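Local coordinates for protein transcriptional activator TenA-1 (Sulfolobus solfataricus P2, PDB 2QZC) that probably acts in thiamin metabolism as a TenA-like thiaminase, releasing or salvaging the pyrimidine moiety of thiamin and its breakdown products, at residues A[43-48]-A[87-92]; A[49-54]-A[117-122]; A[136-141]-A[173-178]. One frame throughout, in Å; residues are numbered along the deposited sequence.

In the fold
All three contacts lie in one all-helical domain of the heme oxygenase-like fold, in a protein of the TenA family. Contacts 1 and 2 share helix 38-63: its residues 43-48 meet helix 85-95, and the next turns, 49-54, meet helix 110-125, the two centres being about 17 Å apart. Along the chain their segments alternate, whereas contact 3, between helices 127-148 and 166-179, follows both. Its centre is about 16 Å from that of contact 2 and about 21 Å from that of contact 1, across the middle of the chain. Tyr141 probably hydrogen-bonds Tyr44, and Cys137 packs on Tyr51, so helix 127-148 links contact 3 to both others; Asp48 and Tyr51 lie beside a bound imidazole.

Contact 1: A[43-48]-A[87-92]; sequences YYLIQD and ETHGKL. With IMD (imidazole), chain C.
Leu45 reaches helix 85-95 with both of its methyls, and these make the apolar part of the contact. CD1 packs on CB of Leu92 at 4.0 Å, the two side chains crossing at about a right angle, while CD2 lies at the edge of the His89 ring, 4.2 Å from its CD2. A branched leucine suits position 45 because the axes of the two segments come no closer than 12.2 Å, and its two methyls reach separate partners. In this heme oxygenase-like bundle the N-to-C directions of segments 43-48 and 87-92 differ by 137°, an oblique, roughly antiparallel crossing. The polar part is indirect. Asp48 OD2 and His89 NE2 stand 4.1 Å apart, and a water joins them, donating to OD2 at 2.8 Å and meeting NE2 at the edge of the imidazole, in its plane, at 2.9 Å. A chi1 of 179° sets the Asp48 carboxylate on the far side from its own nitrogen, where OD1 accepts from N3 of a bound imidazole at 2.7 Å and also bonds a glycerol. Both molecules probably come from the crystallisation liquor, though such molecules often mark pockets; Glu199 holds the same imidazole. His89 is further fixed by ND1 bonding to Gly85 O.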
ATOM      1  N   TYR A  43       0.218  -8.434  27.494  1.00 16.27           N
ATOM      2  CA  TYR A  43       0.096  -6.966  27.504  1.00 16.28           C
ATOM      3  C   TYR A  43       0.841  -6.421  26.268  1.00 16.14           C
ATOM      4  O   TYR A  43       0.312  -5.553  25.505  1.00 15.05           O
ATOM      5  CB  TYR A  43       0.730  -6.391  28.762  1.00 17.26           C
ATOM      6  CG  TYR A  43       0.786  -4.887  28.803  1.00 15.84           C
ATOM      7  CD1 TYR A  43       1.779  -4.186  28.127  1.00 14.94           C
ATOM      8  CD2 TYR A  43      -0.177  -4.147  29.493  1.00 15.31           C
ATOM      9  CE1 TYR A  43       1.826  -2.813  28.166  1.00 15.64           C
ATOM     10  CE2 TYR A  43      -0.133  -2.746  29.543  1.00 15.68           C
ATOM     11  CZ  TYR A  43       0.882  -2.086  28.852  1.00 15.69           C
ATOM     12  OH  TYR A  43       0.952  -0.713  28.877  1.00 16.15           O
ATOM     13  N   TYR A  44       2.075  -6.904  26.075  1.00 14.92           N
ATOM     14  CA  TYR A  44       2.921  -6.496  24.931  1.00 14.98           C
ATOM     15  C   TYR A  44       2.218  -6.772  23.600  1.00 14.34           C
ATOM     16  O   TYR A  44       2.176  -5.927  22.676  1.00 15.40           O
ATOM     17  CB  TYR A  44       4.308  -7.202  24.974  1.00 16.01           C
ATOM     18  CG  TYR A  44       5.011  -7.200  23.637  1.00 15.42           C
ATOM     19  CD1 TYR A  44       5.631  -6.042  23.157  1.00 16.98           C
ATOM     20  CD2 TYR A  44       5.023  -8.338  22.845  1.00 15.79           C
ATOM     21  CE1 TYR A  44       6.215  -6.043  21.892  1.00 15.69           C
ATOM     22  CE2 TYR A  44       5.631  -8.351  21.604  1.00 16.53           C
ATOM     23  CZ  TYR A  44       6.213  -7.196  21.131  1.00 18.30           C
ATOM     24  OH  TYR A  44       6.778  -7.212  19.865  1.00 19.71           O
ATOM     25  N   LEU A  45       1.708  -7.998  23.436  1.00 14.99           N
ATOM     26  CA  LEU A  45       1.075  -8.392  22.174  1.00 15.95           C
ATOM     27  C   LEU A  45      -0.119  -7.528  21.828  1.00 15.40           C
ATOM     28  O   LEU A  45      -0.359  -7.235  20.622  1.00 16.02           O
ATOM     29  CB  LEU A  45       0.617  -9.851  22.169  1.00 17.98           C
ATOM     30  CG  LEU A  45       1.691 -10.863  21.855  1.00 21.87           C
ATOM     31  CD1 LEU A  45       0.986 -12.242  21.856  1.00 25.43           C
ATOM     32  CD2 LEU A  45       2.463 -10.618  20.510  1.00 20.57           C
ATOM     33  N   ILE A  46      -0.878  -7.121  22.835  1.00 15.31           N
ATOM     34  CA  ILE A  46      -2.021  -6.251  22.607  1.00 15.32           C
ATOM     35  C   ILE A  46      -1.533  -4.879  22.127  1.00 15.65           C
ATOM     36  O   ILE A  46      -1.996  -4.363  21.092  1.00 16.45           O
ATOM     37  CB  ILE A  46      -2.894  -6.132  23.843  1.00 16.92           C
ATOM     38  CG1 ILE A  46      -3.550  -7.489  24.181  1.00 17.06           C
ATOM     39  CG2 ILE A  46      -3.975  -5.061  23.656  1.00 16.89           C
ATOM     40  CD1 ILE A  46      -4.153  -7.501  25.630  1.00 17.00           C
ATOM     41  N   GLN A  47      -0.520  -4.323  22.800  1.00 14.05           N
ATOM     42  CA  GLN A  47       0.042  -3.044  22.330  1.00 13.42           C
ATOM     43  C   GLN A  47       0.637  -3.176  20.937  1.00 14.46           C
ATOM     44  O   GLN A  47       0.487  -2.271  20.097  1.00 14.67           O
ATOM     45  CB  GLN A  47       1.116  -2.513  23.303  1.00 14.23           C
ATOM     46  CG  GLN A  47       0.547  -2.058  24.624  1.00 15.64           C
ATOM     47  CD  GLN A  47      -0.498  -0.980  24.517  1.00 14.28           C
ATOM     48  OE1 GLN A  47      -0.224   0.107  23.984  1.00 14.37           O
ATOM     49  NE2 GLN A  47      -1.738  -1.285  24.967  1.00 15.09           N
ATOM     50  N   ASP A  48       1.333  -4.279  20.665  1.00 14.00           N
ATOM     51  CA  ASP A  48       1.903  -4.500  19.344  1.00 15.07           C
ATOM     52  C   ASP A  48       0.808  -4.611  18.275  1.00 14.00           C
ATOM     53  O   ASP A  48       0.992  -4.117  17.150  1.00 15.78           O
ATOM     54  CB  ASP A  48       2.818  -5.733  19.359  1.00 17.49           C
ATOM     55  CG  ASP A  48       3.419  -6.033  18.029  1.00 20.33           C
ATOM     56  OD1 ASP A  48       4.253  -5.234  17.584  1.00 22.56           O
ATOM     57  OD2 ASP A  48       3.051  -7.075  17.443  1.00 24.77           O
ATOM     58  N   GLU A  87      -0.691 -15.971  10.544  1.00 59.52           N
ATOM     59  CA  GLU A  87      -0.836 -17.335  11.091  1.00 57.21           C
ATOM     60  C   GLU A  87      -0.154 -17.500  12.457  1.00 55.47           C
ATOM     61  O   GLU A  87      -0.768 -18.023  13.393  1.00 57.20           O
ATOM     62  CB  GLU A  87      -0.267 -18.368  10.119  1.00 58.77           C
ATOM     63  N   THR A  88       1.096 -17.039  12.560  1.00 52.10           N
ATOM     64  CA  THR A  88       1.875 -17.082  13.811  1.00 48.65           C
ATOM     65  C   THR A  88       1.183 -16.267  14.911  1.00 46.06           C
ATOM     66  O   THR A  88       0.991 -16.769  16.032  1.00 44.01           O
ATOM     67  CB  THR A  88       3.348 -16.556  13.619  1.00 50.99           C
ATOM     68  OG1 THR A  88       4.059 -17.411  12.706  1.00 51.30           O
ATOM     69  CG2 THR A  88       4.115 -16.497  14.956  1.00 43.55           C
ATOM     70  N   HIS A  89       0.806 -15.026  14.586  1.00 41.39           N
ATOM     71  CA  HIS A  89       0.116 -14.172  15.554  1.00 41.01           C
ATOM     72  C   HIS A  89      -1.264 -14.720  15.917  1.00 39.46           C
ATOM     73  O   HIS A  89      -1.659 -14.617  17.072  1.00 37.01           O
ATOM     74  CB  HIS A  89       0.098 -12.686  15.129  1.00 42.95           C
ATOM     75  CG  HIS A  89       1.425 -12.005  15.317  1.00 43.33           C
ATOM     76  ND1 HIS A  89       2.390 -11.960  14.331  1.00 48.38           N
ATOM     77  CD2 HIS A  89       1.960 -11.382  16.395  1.00 44.92           C
ATOM     78  CE1 HIS A  89       3.451 -11.318  14.790  1.00 50.63           C
ATOM     79  NE2 HIS A  89       3.223 -10.975  16.045  1.00 37.49           N
ATOM     80  N   GLY A  90      -1.960 -15.351  14.962  1.00 40.23           N
ATOM     81  CA  GLY A  90      -3.258 -15.996  15.245  1.00 38.94           C
ATOM     82  C   GLY A  90      -3.161 -17.084  16.299  1.00 39.55           C
ATOM     83  O   GLY A  90      -3.995 -17.159  17.199  1.00 39.57           O
ATOM     84  N   LYS A  91      -2.130 -17.917  16.189  1.00 38.59           N
ATOM     85  CA  LYS A  91      -1.855 -18.972  17.155  1.00 36.17           C
ATOM     86  C   LYS A  91      -1.560 -18.390  18.530  1.00 35.17           C
ATOM     87  O   LYS A  91      -2.091 -18.875  19.543  1.00 35.57           O
ATOM     88  CB  LYS A  91      -0.644 -19.824  16.723  1.00 37.77           C
ATOM     89  N   LEU A  92      -0.711 -17.356  18.566  1.00 30.23           N
ATOM     90  CA  LEU A  92      -0.401 -16.695  19.825  1.00 28.72           C
ATOM     91  C   LEU A  92      -1.637 -16.039  20.416  1.00 27.41           C
ATOM     92  O   LEU A  92      -1.851 -16.113  21.620  1.00 27.26           O
ATOM     93  CB  LEU A  92       0.685 -15.616  19.651  1.00 28.04           C
ATOM     94  CG  LEU A  92       2.092 -16.032  19.216  1.00 32.06           C
ATOM     95  CD1 LEU A  92       2.924 -14.793  18.879  1.00 33.17           C
ATOM     96  CD2 LEU A  92       2.740 -16.854  20.293  1.00 30.93           C
TER
HETATM   97  N1  IMD C 214       7.929  -2.070  17.662  1.00 20.07           N
HETATM   98  C2  IMD C 214       7.388  -3.143  17.130  1.00 21.19           C
HETATM   99  N3  IMD C 214       6.257  -3.372  17.772  1.00 20.45           N
HETATM  100  C4  IMD C 214       6.069  -2.413  18.682  1.00 20.89           C
HETATM  101  C5  IMD C 214       7.140  -1.560  18.617  1.00 22.51           C
HETATM  102  O   HOH W   1       5.025  -9.099  17.301  1.00 24.46           O

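Contact 2: A[49-54]-A[117-122]; sequences GKYVED and RHLYYY
Asp54 OD1 is gripped twice: Tyr120 OH donates to it at 2.6 Å, and a water donates to it at 2.8 Å. The phenol comes in on the anti side of the carboxylate, 21° out of its plane. The ring and carboxylate planes are 70° apart, and OD1 lies in the plane of the Tyr120 ring, at its edge. The other oxygen, OD2, is bonded by Tyr108 OH, and the guanidinium of Arg117 stands at a long, doubtful salt-bridge distance from it. A buried aspartate is thus provided with several donors. A phenylalanine in place of Tyr120 would probably leave OD1 with the water alone of these two donors, and the carboxylate less firmly fixed. Beside this polar group, Leu119 CD1 touches Tyr51 OH at 3.5 Å and the ring carbon Tyr51 CZ at 3.9 Å; a chi1 of 172° extends the phenol away from its own backbone nitrogen and across to that methyl. A tyrosine serves here because its long flat ring helps span the gap between the helices. Segments 49-54 and 117-122 run nearly parallel in the bundle, their axes approaching to 10.7 Å, with Leu119 also on Ala133 and Tyr51 on Cys137 of helix 127-148.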
ATOM      1  N   GLY A  49      -0.331  -5.203  18.620  1.00 16.01           N
ATOM      2  CA  GLY A  49      -1.482  -5.305  17.691  1.00 15.53           C
ATOM      3  C   GLY A  49      -1.996  -3.936  17.265  1.00 16.82           C
ATOM      4  O   GLY A  49      -2.403  -3.726  16.104  1.00 18.19           O
ATOM      5  N   LYS A  50      -1.976  -2.990  18.196  1.00 14.69           N
ATOM      6  CA  LYS A  50      -2.379  -1.604  17.906  1.00 14.68           C
ATOM      7  C   LYS A  50      -1.303  -0.931  17.065  1.00 15.84           C
ATOM      8  O   LYS A  50      -1.594  -0.270  16.061  1.00 16.19           O
ATOM      9  CB  LYS A  50      -2.603  -0.821  19.189  1.00 15.35           C
ATOM     10  CG  LYS A  50      -3.692  -1.411  20.109  1.00 16.05           C
ATOM     11  CD  LYS A  50      -4.067  -0.476  21.235  1.00 15.92           C
ATOM     12  CE  LYS A  50      -4.950   0.677  20.818  1.00 16.06           C
ATOM     13  NZ  LYS A  50      -6.309   0.213  20.381  1.00 17.36           N
ATOM     14  N   TYR A  51      -0.053  -1.058  17.492  1.00 14.13           N
ATOM     15  CA  TYR A  51       1.060  -0.464  16.797  1.00 14.21           C
ATOM     16  C   TYR A  51       1.150  -0.868  15.322  1.00 14.18           C
ATOM     17  O   TYR A  51       1.338  -0.026  14.418  1.00 14.69           O
ATOM     18  CB  TYR A  51       2.400  -0.836  17.511  1.00 13.98           C
ATOM     19  CG  TYR A  51       3.629  -0.435  16.781  1.00 14.13           C
ATOM     20  CD1 TYR A  51       4.199   0.820  16.980  1.00 15.61           C
ATOM     21  CD2 TYR A  51       4.261  -1.305  15.854  1.00 14.62           C
ATOM     22  CE1 TYR A  51       5.351   1.208  16.274  1.00 15.13           C
ATOM     23  CE2 TYR A  51       5.389  -0.924  15.184  1.00 15.04           C
ATOM     24  CZ  TYR A  51       5.951   0.347  15.395  1.00 15.25           C
ATOM     25  OH  TYR A  51       7.116   0.802  14.758  1.00 18.52           O
ATOM     26  N   VAL A  52       1.068  -2.172  15.065  1.00 14.18           N
ATOM     27  CA  VAL A  52       1.256  -2.699  13.691  0.50 15.70           C
ATOM     28  C   VAL A  52       0.240  -2.143  12.723  1.00 15.47           C
ATOM     29  O   VAL A  52       0.579  -1.836  11.565  1.00 16.29           O
ATOM     30  CB  VAL A  52       1.262  -4.231  13.649  0.50 16.10           C
ATOM     31  CG1 VAL A  52       1.149  -4.778  12.206  0.50 18.93           C
ATOM     32  CG2 VAL A  52       2.537  -4.723  14.300  0.50 19.06           C
ATOM     33  N   GLU A  53      -1.005  -1.965  13.161  1.00 14.78           N
ATOM     34  CA  GLU A  53      -2.002  -1.395  12.254  1.00 14.61           C
ATOM     35  C   GLU A  53      -1.635   0.064  11.910  1.00 14.18           C
ATOM     36  O   GLU A  53      -1.727   0.507  10.758  1.00 14.72           O
ATOM     37  CB  GLU A  53      -3.415  -1.481  12.841  1.00 16.38           C
ATOM     38  CG  GLU A  53      -4.452  -0.966  11.827  1.00 17.40           C
ATOM     39  CD  GLU A  53      -5.879  -0.982  12.317  1.00 22.88           C
ATOM     40  OE1 GLU A  53      -6.183  -1.775  13.211  1.00 25.63           O
ATOM     41  OE2 GLU A  53      -6.705  -0.206  11.794  1.00 22.26           O
ATOM     42  N   ASP A  54      -1.255   0.857  12.914  1.00 13.93           N
ATOM     43  CA  ASP A  54      -0.823   2.235  12.627  1.00 13.18           C
ATOM     44  C   ASP A  54       0.438   2.282  11.770  1.00 12.53           C
ATOM     45  O   ASP A  54       0.575   3.131  10.892  1.00 13.29           O
ATOM     46  CB  ASP A  54      -0.574   2.986  13.952  1.00 14.13           C
ATOM     47  CG  ASP A  54      -1.843   3.348  14.684  1.00 14.84           C
ATOM     48  OD1 ASP A  54      -2.791   3.860  14.041  1.00 15.42           O
ATOM     49  OD2 ASP A  54      -1.857   3.181  15.919  1.00 16.30           O
ATOM     50  N   ARG A 117       2.350   8.055  16.582  1.00 11.77           N
ATOM     51  CA  ARG A 117       2.223   9.411  16.050  0.50 11.40           C
ATOM     52  C   ARG A 117       3.507   9.909  15.390  1.00 12.87           C
ATOM     53  O   ARG A 117       3.463  10.700  14.422  1.00 13.39           O
ATOM     54  CB  ARG A 117       1.636  10.383  17.091  0.50 12.28           C
ATOM     55  CG  ARG A 117       0.129  10.399  17.125  0.50 11.03           C
ATOM     56  CD  ARG A 117      -0.521   9.056  17.333  0.50 16.06           C
ATOM     57  NE  ARG A 117      -1.975   9.161  17.363  0.50  9.65           N
ATOM     58  CZ  ARG A 117      -2.800   8.120  17.300  0.50 14.22           C
ATOM     59  NH1 ARG A 117      -2.351   6.879  17.223  0.50 16.40           N
ATOM     60  NH2 ARG A 117      -4.094   8.346  17.370  0.50 12.92           N
ATOM     61  N   HIS A 118       4.651   9.454  15.889  1.00 11.66           N
ATOM     62  CA  HIS A 118       5.990   9.731  15.287  1.00 12.69           C
ATOM     63  C   HIS A 118       6.037   9.180  13.843  1.00 13.23           C
ATOM     64  O   HIS A 118       6.424   9.873  12.905  1.00 13.06           O
ATOM     65  CB  HIS A 118       7.037   9.069  16.205  1.00 13.65           C
ATOM     66  CG  HIS A 118       8.438   8.954  15.675  1.00 13.83           C
ATOM     67  ND1 HIS A 118       9.313  10.019  15.575  1.00 13.54           N
ATOM     68  CD2 HIS A 118       9.145   7.845  15.347  1.00 14.23           C
ATOM     69  CE1 HIS A 118      10.494   9.550  15.198  1.00 13.78           C
ATOM     70  NE2 HIS A 118      10.422   8.243  15.067  1.00 13.15           N
ATOM     71  N   LEU A 119       5.623   7.918  13.656  1.00 12.55           N
ATOM     72  CA  LEU A 119       5.615   7.308  12.302  1.00 14.13           C
ATOM     73  C   LEU A 119       4.678   8.071  11.377  1.00 13.85           C
ATOM     74  O   LEU A 119       5.028   8.331  10.238  1.00 14.84           O
ATOM     75  CB  LEU A 119       5.240   5.824  12.350  1.00 14.33           C
ATOM     76  CG  LEU A 119       6.208   4.937  13.122  1.00 15.60           C
ATOM     77  CD1 LEU A 119       5.672   3.494  13.080  1.00 17.53           C
ATOM     78  CD2 LEU A 119       7.623   5.001  12.550  1.00 15.77           C
ATOM     79  N   TYR A 120       3.463   8.416  11.859  1.00 12.77           N
ATOM     80  CA  TYR A 120       2.564   9.175  11.009  1.00 13.06           C
ATOM     81  C   TYR A 120       3.139  10.523  10.607  1.00 12.81           C
ATOM     82  O   TYR A 120       2.935  10.976   9.453  1.00 14.88           O
ATOM     83  CB  TYR A 120       1.186   9.383  11.679  1.00 13.72           C
ATOM     84  CG  TYR A 120       0.241   8.196  11.705  1.00 11.81           C
ATOM     85  CD1 TYR A 120      -0.339   7.746  10.535  1.00 14.63           C
ATOM     86  CD2 TYR A 120      -0.120   7.540  12.902  1.00 13.31           C
ATOM     87  CE1 TYR A 120      -1.258   6.726  10.552  1.00 14.28           C
ATOM     88  CE2 TYR A 120      -1.043   6.515  12.921  1.00 13.84           C
ATOM     89  CZ  TYR A 120      -1.572   6.068  11.720  1.00 14.29           C
ATOM     90  OH  TYR A 120      -2.504   5.064  11.756  1.00 15.30           O
ATOM     91  N   TYR A 121       3.790  11.215  11.541  1.00 13.49           N
ATOM     92  CA  TYR A 121       4.333  12.537  11.286  1.00 14.58           C
ATOM     93  C   TYR A 121       5.270  12.495  10.087  1.00 14.48           C
ATOM     94  O   TYR A 121       5.115  13.297   9.135  1.00 15.04           O
ATOM     95  CB  TYR A 121       5.030  13.094  12.548  1.00 15.02           C
ATOM     96  CG  TYR A 121       5.742  14.403  12.272  1.00 14.83           C
ATOM     97  CD1 TYR A 121       5.026  15.563  12.159  1.00 16.59           C
ATOM     98  CD2 TYR A 121       7.104  14.476  12.132  1.00 15.15           C
ATOM     99  CE1 TYR A 121       5.646  16.785  11.866  1.00 17.36           C
ATOM    100  CE2 TYR A 121       7.738  15.691  11.835  1.00 15.86           C
ATOM    101  CZ  TYR A 121       7.001  16.841  11.724  1.00 17.01           C
ATOM    102  OH  TYR A 121       7.628  18.043  11.436  1.00 16.81           O
ATOM    103  N   TYR A 122       6.216  11.584  10.107  1.00 14.30           N
ATOM    104  CA  TYR A 122       7.187  11.499   9.007  1.00 14.15           C
ATOM    105  C   TYR A 122       6.580  10.947   7.723  1.00 15.42           C
ATOM    106  O   TYR A 122       6.898  11.426   6.639  1.00 15.45           O
ATOM    107  CB  TYR A 122       8.467  10.746   9.450  1.00 14.48           C
ATOM    108  CG  TYR A 122       9.226  11.601  10.424  1.00 13.69           C
ATOM    109  CD1 TYR A 122       9.784  12.804  10.010  1.00 15.48           C
ATOM    110  CD2 TYR A 122       9.320  11.251  11.769  1.00 14.45           C
ATOM    111  CE1 TYR A 122      10.429  13.653  10.946  1.00 14.77           C
ATOM    112  CE2 TYR A 122       9.950  12.088  12.686  1.00 15.64           C
ATOM    113  CZ  TYR A 122      10.494  13.263  12.257  1.00 15.93           C
ATOM    114  OH  TYR A 122      11.098  14.133  13.161  1.00 18.49           O
TER
HETATM  115  O   HOH W   2      -4.511   5.779  15.087  1.00 21.91           O

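Contact 3: A[136-141]-A[173-178]; sequences PCMFGY and EAILYA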
ATOM      1  N   PRO A 136      14.358   0.955  12.472  1.00 14.50           N
ATOM      2  CA  PRO A 136      14.645   0.254  13.745  1.00 15.41           C
ATOM      3  C   PRO A 136      13.679  -0.868  14.106  1.00 15.20           C
ATOM      4  O   PRO A 136      14.109  -1.964  14.494  1.00 15.83           O
ATOM      5  CB  PRO A 136      14.621   1.402  14.757  1.00 15.97           C
ATOM      6  CG  PRO A 136      15.119   2.582  13.939  1.00 14.85           C
ATOM      7  CD  PRO A 136      14.406   2.422  12.647  1.00 15.48           C
ATOM      8  N   CYS A 137      12.380  -0.640  13.942  1.00 14.62           N
ATOM      9  CA  CYS A 137      11.385  -1.647  14.205  0.50 16.02           C
ATOM     10  C   CYS A 137      11.584  -2.886  13.321  1.00 17.02           C
ATOM     11  O   CYS A 137      11.633  -4.014  13.801  1.00 18.74           O
ATOM     12  CB  CYS A 137      10.026  -1.034  13.932  0.50 17.23           C
ATOM     13  SG  CYS A 137       8.754  -2.180  13.953  0.50 18.87           S
HETATM   14  N   MSE A 138      11.764  -2.647  12.031  1.00 15.51           N
HETATM   15  CA  MSE A 138      11.832  -3.767  11.086  1.00 14.87           C
HETATM   16  C   MSE A 138      13.124  -4.532  11.178  1.00 15.80           C
HETATM   17  O   MSE A 138      13.130  -5.758  11.381  1.00 15.18           O
HETATM   18  CB  MSE A 138      11.599  -3.246   9.669  1.00 16.49           C
HETATM   19  CG  MSE A 138      10.234  -2.596   9.462  1.00 16.49           C
HETATM   20 SE   MSE A 138       8.660  -3.740   9.811  0.75 17.06          SE
HETATM   21  CE  MSE A 138       8.987  -5.080   8.513  1.00 20.04           C
ATOM     22  N   PHE A 139      14.218  -3.821  11.115  1.00 16.79           N
ATOM     23  CA  PHE A 139      15.545  -4.447  11.147  1.00 16.08           C
ATOM     24  C   PHE A 139      15.842  -5.017  12.520  1.00 17.23           C
ATOM     25  O   PHE A 139      16.340  -6.148  12.632  1.00 16.88           O
ATOM     26  CB  PHE A 139      16.656  -3.452  10.717  1.00 15.86           C
ATOM     27  CG  PHE A 139      18.025  -4.091  10.571  1.00 15.93           C
ATOM     28  CD1 PHE A 139      18.334  -4.733   9.397  1.00 23.06           C
ATOM     29  CD2 PHE A 139      18.953  -4.038  11.596  1.00 18.71           C
ATOM     30  CE1 PHE A 139      19.562  -5.322   9.241  1.00 24.39           C
ATOM     31  CE2 PHE A 139      20.193  -4.662  11.451  1.00 23.92           C
ATOM     32  CZ  PHE A 139      20.476  -5.299  10.276  1.00 25.35           C
ATOM     33  N   GLY A 140      15.513  -4.277  13.576  1.00 15.58           N
ATOM     34  CA  GLY A 140      15.773  -4.725  14.918  1.00 15.99           C
ATOM     35  C   GLY A 140      15.018  -5.985  15.236  1.00 16.87           C
ATOM     36  O   GLY A 140      15.561  -6.872  15.890  1.00 17.23           O
ATOM     37  N   TYR A 141      13.767  -6.097  14.802  1.00 14.91           N
ATOM     38  CA  TYR A 141      13.024  -7.336  15.060  1.00 14.91           C
ATOM     39  C   TYR A 141      13.612  -8.552  14.324  1.00 15.48           C
ATOM     40  O   TYR A 141      13.512  -9.675  14.820  1.00 15.91           O
ATOM     41  CB  TYR A 141      11.523  -7.173  14.794  1.00 16.37           C
ATOM     42  CG  TYR A 141      10.730  -6.645  15.976  1.00 16.74           C
ATOM     43  CD1 TYR A 141      11.157  -5.529  16.723  1.00 16.53           C
ATOM     44  CD2 TYR A 141       9.569  -7.262  16.369  1.00 17.04           C
ATOM     45  CE1 TYR A 141      10.403  -5.026  17.792  1.00 15.47           C
ATOM     46  CE2 TYR A 141       8.808  -6.756  17.411  1.00 17.11           C
ATOM     47  CZ  TYR A 141       9.240  -5.698  18.170  1.00 16.64           C
ATOM     48  OH  TYR A 141       8.466  -5.237  19.209  1.00 17.82           O
ATOM     49  N   GLU A 173      15.276  -7.346   3.291  1.00 18.96           N
ATOM     50  CA  GLU A 173      16.088  -7.059   2.115  1.00 20.57           C
ATOM     51  C   GLU A 173      15.482  -5.984   1.219  1.00 17.84           C
ATOM     52  O   GLU A 173      16.206  -5.117   0.754  1.00 18.59           O
ATOM     53  CB  GLU A 173      16.345  -8.342   1.311  1.00 19.63           C
ATOM     54  CG  GLU A 173      17.283  -9.283   2.023  1.00 23.87           C
ATOM     55  CD  GLU A 173      17.405 -10.677   1.395  1.00 28.75           C
ATOM     56  OE1 GLU A 173      16.682 -10.999   0.420  1.00 29.88           O
ATOM     57  OE2 GLU A 173      18.213 -11.449   1.944  1.00 38.65           O
ATOM     58  N   ALA A 174      14.161  -6.034   1.004  1.00 17.63           N
ATOM     59  CA  ALA A 174      13.478  -5.030   0.182  1.00 16.59           C
ATOM     60  C   ALA A 174      13.551  -3.622   0.832  1.00 16.19           C
ATOM     61  O   ALA A 174      13.737  -2.617   0.151  1.00 18.38           O
ATOM     62  CB  ALA A 174      12.032  -5.436  -0.072  1.00 17.44           C
ATOM     63  N   ILE A 175      13.413  -3.578   2.163  1.00 17.34           N
ATOM     64  CA  ILE A 175      13.508  -2.317   2.910  1.00 16.47           C
ATOM     65  C   ILE A 175      14.915  -1.739   2.804  1.00 18.65           C
ATOM     66  O   ILE A 175      15.075  -0.547   2.549  1.00 19.24           O
ATOM     67  CB  ILE A 175      13.059  -2.540   4.380  1.00 16.91           C
ATOM     68  CG1 ILE A 175      11.552  -2.859   4.420  1.00 18.36           C
ATOM     69  CG2 ILE A 175      13.435  -1.291   5.267  1.00 20.23           C
ATOM     70  CD1 ILE A 175      11.061  -3.475   5.750  1.00 19.49           C
ATOM     71  N   LEU A 176      15.929  -2.593   2.946  1.00 18.23           N
ATOM     72  CA  LEU A 176      17.325  -2.151   2.858  1.00 19.43           C
ATOM     73  C   LEU A 176      17.677  -1.687   1.444  1.00 20.90           C
ATOM     74  O   LEU A 176      18.454  -0.752   1.320  1.00 20.12           O
ATOM     75  CB  LEU A 176      18.305  -3.202   3.393  1.00 21.58           C
ATOM     76  CG  LEU A 176      18.229  -3.514   4.908  1.00 23.09           C
ATOM     77  CD1 LEU A 176      19.299  -4.509   5.343  1.00 29.03           C
ATOM     78  CD2 LEU A 176      18.321  -2.247   5.800  1.00 27.80           C
ATOM     79  N   TYR A 177      17.130  -2.332   0.394  1.00 19.92           N
ATOM     80  CA  TYR A 177      17.325  -1.892  -0.998  0.50 20.52           C
ATOM     81  C   TYR A 177      16.804  -0.442  -1.158  1.00 21.02           C
ATOM     82  O   TYR A 177      17.436   0.412  -1.794  1.00 20.48           O
ATOM     83  CB  TYR A 177      16.618  -2.901  -1.925  0.50 21.48           C
ATOM     84  CG  TYR A 177      16.730  -2.689  -3.422  0.50 24.67           C
ATOM     85  CD1 TYR A 177      17.981  -2.580  -4.044  0.50 28.87           C
ATOM     86  CD2 TYR A 177      15.586  -2.697  -4.236  0.50 22.87           C
ATOM     87  CE1 TYR A 177      18.081  -2.403  -5.443  0.50 26.94           C
ATOM     88  CE2 TYR A 177      15.677  -2.545  -5.642  0.50 26.89           C
ATOM     89  CZ  TYR A 177      16.924  -2.396  -6.227  0.50 28.01           C
ATOM     90  OH  TYR A 177      17.015  -2.238  -7.594  0.50 31.43           O
ATOM     91  N   ALA A 178      15.639  -0.160  -0.569  1.00 19.53           N
ATOM     92  CA  ALA A 178      15.079   1.201  -0.597  1.00 17.82           C
ATOM     93  C   ALA A 178      15.920   2.173   0.251  1.00 18.18           C
ATOM     94  O   ALA A 178      16.162   3.296  -0.147  1.00 18.95           O
ATOM     95  CB  ALA A 178      13.644   1.214  -0.089  1.00 18.09           C
TER
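Met138, a selenomethionine here, and Ile175 make the closer of two apolar pairs, with CE of Met138 3.8 Å from CD1 of Ile175. That one isoleucine methyl also lies 3.9 Å from Met138 CG and 4.0 Å from Met138 CB, so it sits against the folded methionine chain rather than at its end alone. Bends at chi2 (-59°) and chi3 (-61°) bring CE back toward CB, so that the flank of the chain faces the methyl; a flexible, unbranched side chain is well suited to this curling. In the second pair, CD1 of Leu176 approaches CE1 of Phe139 at 4.0 Å, the two side chains crossing at about a right angle. Phe139 is swung out to meet the leucine by a chi1 of -173°. Its broad flat ring, with the branched Ile175 and Leu176, fills the space between the helices.

One shell out, Met138 is backed by Met55, and Ile175 also packs on Leu131 and Trp134. Met138 O accepts from Tyr168 OH, and Pro136 O from Tyr22 OH. Helix 127-148 is kinked here: Pro136 has no N-H to give the preceding turn, and the nitrogen of Cys137 also lacks a bond to it.

Within the heme oxygenase-like bundle, helix 127-148 meets helix 166-179 here and, through Cys137, helices 38-63 and 186-208, while Ala174 and Ala178 pack helix 166-179 on helix 68-78.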